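PDB 5NF4: minor fimbrium tip subunit Mfa3 from Porphyromonas gingivalis ATCC 33277, which forms part of the tip of the minor fimbriae, the pili that mediate biofilm formation and adhesion to host cells and other oral bacteria. Local coordinates for residues 104-108 with 109-113; 293-297 with 298-302. All coordinates share one frame; numbering follows the deposited sequence.

Contact 1 of 2, residues 104-108 with 109-113; sequences VKLKP and GQRDF
R111 reaches back along its own chain and grips the carbonyl of K107 side-on, with NE and NH2 converging on a single oxygen. The NE bond to K107 O, at 2.9 Å, is the straighter, with an N-H...O angle of 151°; NH2 reaches the same K107 O at 3.1 Å and 137°. That oxygen lies near the guanidinium plane, and both nitrogens come to it from the same face of its carbonyl. P108 O sits over one face of the guanidinium, 3.3 Å from NH2 of R111 but at too poor an angle to bond. Nearer the R111 backbone, CD1 of L106 packs on CG of R111 at 4.2 Å, the two side chains sliding past each other in opposite directions. K107 and P108 connect strand 99-106, which pairs with strand 41-49, to strand 109-117, which pairs with strands 71-78 and 161-170, so the short connection passes between different strand neighbours rather than closing a hairpin. A bend at chi2 (81°) folds the arginine back over the connection, and R111 NH1 donates to Q110 O at 2.9 Å. D78 holds the same NH1 in a salt bridge, while the ammonium of K107 leads away to D40.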
# COMPACT_ATOMS: atom_id res chain seq x y z
N VAL A 104 -19.18 -18.62 5.32
CA VAL A 104 -19.61 -18.77 3.94
C VAL A 104 -19.81 -20.27 3.63
O VAL A 104 -19.08 -21.12 4.15
CB VAL A 104 -18.60 -18.17 2.93
CG1 VAL A 104 -17.29 -18.94 2.95
CG2 VAL A 104 -19.17 -18.19 1.54
N LYS A 105 -20.80 -20.57 2.81
CA LYS A 105 -21.06 -21.95 2.35
C LYS A 105 -20.62 -22.08 0.89
O LYS A 105 -20.90 -21.19 0.09
CB LYS A 105 -22.53 -22.28 2.50
CG LYS A 105 -22.94 -23.65 1.99
CD LYS A 105 -24.45 -23.82 2.18
CE LYS A 105 -25.05 -24.74 1.14
NZ LYS A 105 -26.51 -24.97 1.37
N LEU A 106 -19.91 -23.14 0.53
CA LEU A 106 -19.52 -23.34 -0.86
C LEU A 106 -19.20 -24.79 -1.13
O LEU A 106 -19.11 -25.58 -0.22
CB LEU A 106 -18.31 -22.47 -1.26
CG LEU A 106 -16.93 -22.86 -0.74
CD1 LEU A 106 -15.80 -22.18 -1.52
CD2 LEU A 106 -16.81 -22.58 0.77
N LYS A 107 -19.00 -25.14 -2.39
CA LYS A 107 -18.60 -26.48 -2.75
C LYS A 107 -17.09 -26.64 -2.61
O LYS A 107 -16.33 -25.69 -2.84
CB LYS A 107 -19.02 -26.80 -4.18
CG LYS A 107 -20.56 -26.78 -4.36
CD LYS A 107 -21.23 -27.90 -3.53
CE LYS A 107 -22.72 -28.02 -3.80
NZ LYS A 107 -23.31 -29.16 -3.01
N PRO A 108 -16.64 -27.83 -2.20
CA PRO A 108 -15.20 -28.08 -2.08
C PRO A 108 -14.47 -28.12 -3.40
O PRO A 108 -15.08 -28.27 -4.45
CB PRO A 108 -15.14 -29.45 -1.41
CG PRO A 108 -16.38 -30.14 -1.93
CD PRO A 108 -17.44 -29.06 -1.99
N GLY A 109 -13.15 -27.98 -3.33
CA GLY A 109 -12.30 -28.10 -4.51
C GLY A 109 -11.12 -27.15 -4.41
O GLY A 109 -10.71 -26.80 -3.31
N GLN A 110 -10.56 -26.79 -5.56
CA GLN A 110 -9.43 -25.87 -5.63
C GLN A 110 -10.00 -24.49 -5.88
O GLN A 110 -10.76 -24.32 -6.84
CB GLN A 110 -8.46 -26.24 -6.75
CG GLN A 110 -7.88 -27.63 -6.59
CD GLN A 110 -7.40 -27.87 -5.18
OE1 GLN A 110 -7.96 -28.71 -4.42
NE2 GLN A 110 -6.37 -27.11 -4.78
N ARG A 111 -9.69 -23.55 -5.01
CA ARG A 111 -10.31 -22.23 -5.09
C ARG A 111 -9.31 -21.10 -5.01
O ARG A 111 -8.32 -21.15 -4.27
CB ARG A 111 -11.37 -22.06 -3.97
CG ARG A 111 -12.74 -22.68 -4.28
CD ARG A 111 -12.82 -24.20 -4.04
NE ARG A 111 -14.14 -24.65 -4.43
CZ ARG A 111 -14.50 -24.97 -5.67
NH1 ARG A 111 -13.62 -24.95 -6.67
NH2 ARG A 111 -15.73 -25.35 -5.91
N ASP A 112 -9.59 -20.08 -5.82
CA ASP A 112 -8.87 -18.81 -5.76
C ASP A 112 -9.73 -17.78 -5.01
O ASP A 112 -10.87 -17.54 -5.40
CB ASP A 112 -8.58 -18.31 -7.17
CG ASP A 112 -7.52 -19.11 -7.91
OD1 ASP A 112 -7.04 -20.18 -7.47
OD2 ASP A 112 -7.10 -18.60 -8.96
N PHE A 113 -9.20 -17.18 -3.94
CA PHE A 113 -9.94 -16.25 -3.08
C PHE A 113 -9.41 -14.84 -3.36
O PHE A 113 -8.22 -14.64 -3.35
CB PHE A 113 -9.72 -16.55 -1.62
CG PHE A 113 -10.40 -17.81 -1.12
CD1 PHE A 113 -9.94 -19.07 -1.48
CD2 PHE A 113 -11.48 -17.70 -0.27
CE1 PHE A 113 -10.57 -20.20 -0.99
CE2 PHE A 113 -12.11 -18.82 0.21
CZ PHE A 113 -11.65 -20.07 -0.14

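Contact 2 of 2, residues 293-297 with 298-302; sequences ITHEG and AIPGG
The imidazole of H295 meets A298 through its edge: A298 O lies practically in the ring plane, 2.9 Å from NE2 of H295, and the carbonyl carbon of A298 is at the same edge. F307, from helix 304-308, makes an edge-to-face contact with this ring. CD of P300 and CA of I299 approach the ring obliquely, P300 CD standing 3.8 Å from NE2 of H295. The side chain of I299 crosses that of H295 at a slant, with its CG1 3.9 Å from CD2 of the histidine.

The hydrogen bond runs from NE2 to A298 O and is nearly straight at the proton, with an N-H...O angle of 168°. Seen from the acceptor it is less regular, for NE2 stands well above the carbonyl plane and not on a lone pair. With chi1 at -174°, the H295 ring swings away from its own backbone N and across the bend toward A298. The backbone N of H295 is bonded to the hydroxyl of Y341, which helps position the residue, and E296 turns away to a salt bridge with R324.

G297 takes a positive phi of 81° at the bend between H295 and A298, a conformation that glycine adopts readily. Beyond the contact, I299 and P300 both lie against F307, so helix 304-308 backs the histidine and the residues it meets. From I299 to G302 the chain makes a type II beta turn, closed by a bond of 2.8 Å from G302 N to I299 O. P300 and G301 occupy its two central positions, the proline-glycine pair classically favoured in type II turns; the H295-A298 bond spans the bend just ahead of this turn, in the surface loop between strand 287-291 and helix 304-308.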
# COMPACT_ATOMS: atom_id res chain seq x y z
N ILE A 293 13.99 5.37 -1.33
CA ILE A 293 14.46 4.08 -1.82
C ILE A 293 13.92 2.96 -0.96
O ILE A 293 13.45 3.20 0.15
CB ILE A 293 15.99 3.99 -1.83
CG1 ILE A 293 16.55 3.89 -0.39
CG2 ILE A 293 16.56 5.22 -2.49
CD1 ILE A 293 18.07 3.90 -0.31
N THR A 294 14.01 1.74 -1.50
CA THR A 294 13.79 0.53 -0.72
C THR A 294 15.12 -0.17 -0.58
O THR A 294 15.68 -0.70 -1.54
CB THR A 294 12.77 -0.41 -1.41
OG1 THR A 294 11.49 0.25 -1.48
CG2 THR A 294 12.64 -1.68 -0.64
N HIS A 295 15.63 -0.19 0.65
CA HIS A 295 16.91 -0.83 0.94
C HIS A 295 16.92 -1.43 2.32
O HIS A 295 16.71 -0.73 3.30
CB HIS A 295 18.04 0.20 0.82
CG HIS A 295 19.39 -0.40 0.96
ND1 HIS A 295 20.00 -1.12 -0.06
CD2 HIS A 295 20.26 -0.42 2.00
CE1 HIS A 295 21.18 -1.55 0.36
NE2 HIS A 295 21.36 -1.13 1.60
N GLU A 296 17.13 -2.75 2.37
CA GLU A 296 17.28 -3.51 3.60
C GLU A 296 18.74 -3.55 4.00
O GLU A 296 19.63 -3.68 3.15
CB GLU A 296 16.78 -4.95 3.44
CG GLU A 296 15.42 -5.10 2.78
CD GLU A 296 14.27 -4.68 3.68
OE1 GLU A 296 14.48 -4.57 4.91
OE2 GLU A 296 13.16 -4.46 3.15
N GLY A 297 19.00 -3.46 5.29
CA GLY A 297 20.35 -3.65 5.78
C GLY A 297 21.19 -2.41 5.63
O GLY A 297 20.68 -1.33 5.36
N ALA A 298 22.49 -2.57 5.80
CA ALA A 298 23.39 -1.42 5.85
C ALA A 298 23.51 -0.73 4.51
O ALA A 298 23.56 -1.37 3.46
CB ALA A 298 24.75 -1.85 6.33
N ILE A 299 23.58 0.60 4.56
CA ILE A 299 23.72 1.39 3.35
C ILE A 299 25.17 1.40 2.89
O ILE A 299 26.07 1.65 3.68
CB ILE A 299 23.22 2.82 3.59
CG1 ILE A 299 21.70 2.83 3.61
CG2 ILE A 299 23.75 3.77 2.52
CD1 ILE A 299 21.12 3.74 4.63
N PRO A 300 25.40 1.12 1.59
CA PRO A 300 26.76 1.23 1.06
C PRO A 300 27.36 2.59 1.34
O PRO A 300 26.80 3.60 0.90
CB PRO A 300 26.57 1.02 -0.45
CG PRO A 300 25.30 0.33 -0.59
CD PRO A 300 24.43 0.81 0.53
N GLY A 301 28.47 2.64 2.07
CA GLY A 301 29.12 3.91 2.36
C GLY A 301 28.60 4.54 3.64
O GLY A 301 29.17 5.51 4.11
N GLY A 302 27.52 3.99 4.20
CA GLY A 302 27.04 4.41 5.51
C GLY A 302 26.27 5.72 5.54
O GLY A 302 25.72 6.10 6.57

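Contact 1 closes before contact 2 opens along the chain, and the two are well separated in space: their centres lie 43 Å apart, their nearest atoms about 25 Å, with no touch between them. Contact 1 joins strands 99-106 and 109-117, while contact 2 occupies the loop from strand 287-291 to helix 304-308, alongside strand 337-345. They share no strand, but the long, broken strand 180-205 relates their surroundings, pairing with 41-49 and 161-170 near contact 1 and with 324-332, the partner of 337-345, near contact 2. Each lies at a local connection in a different part of this elongated, strand-rich tip subunit.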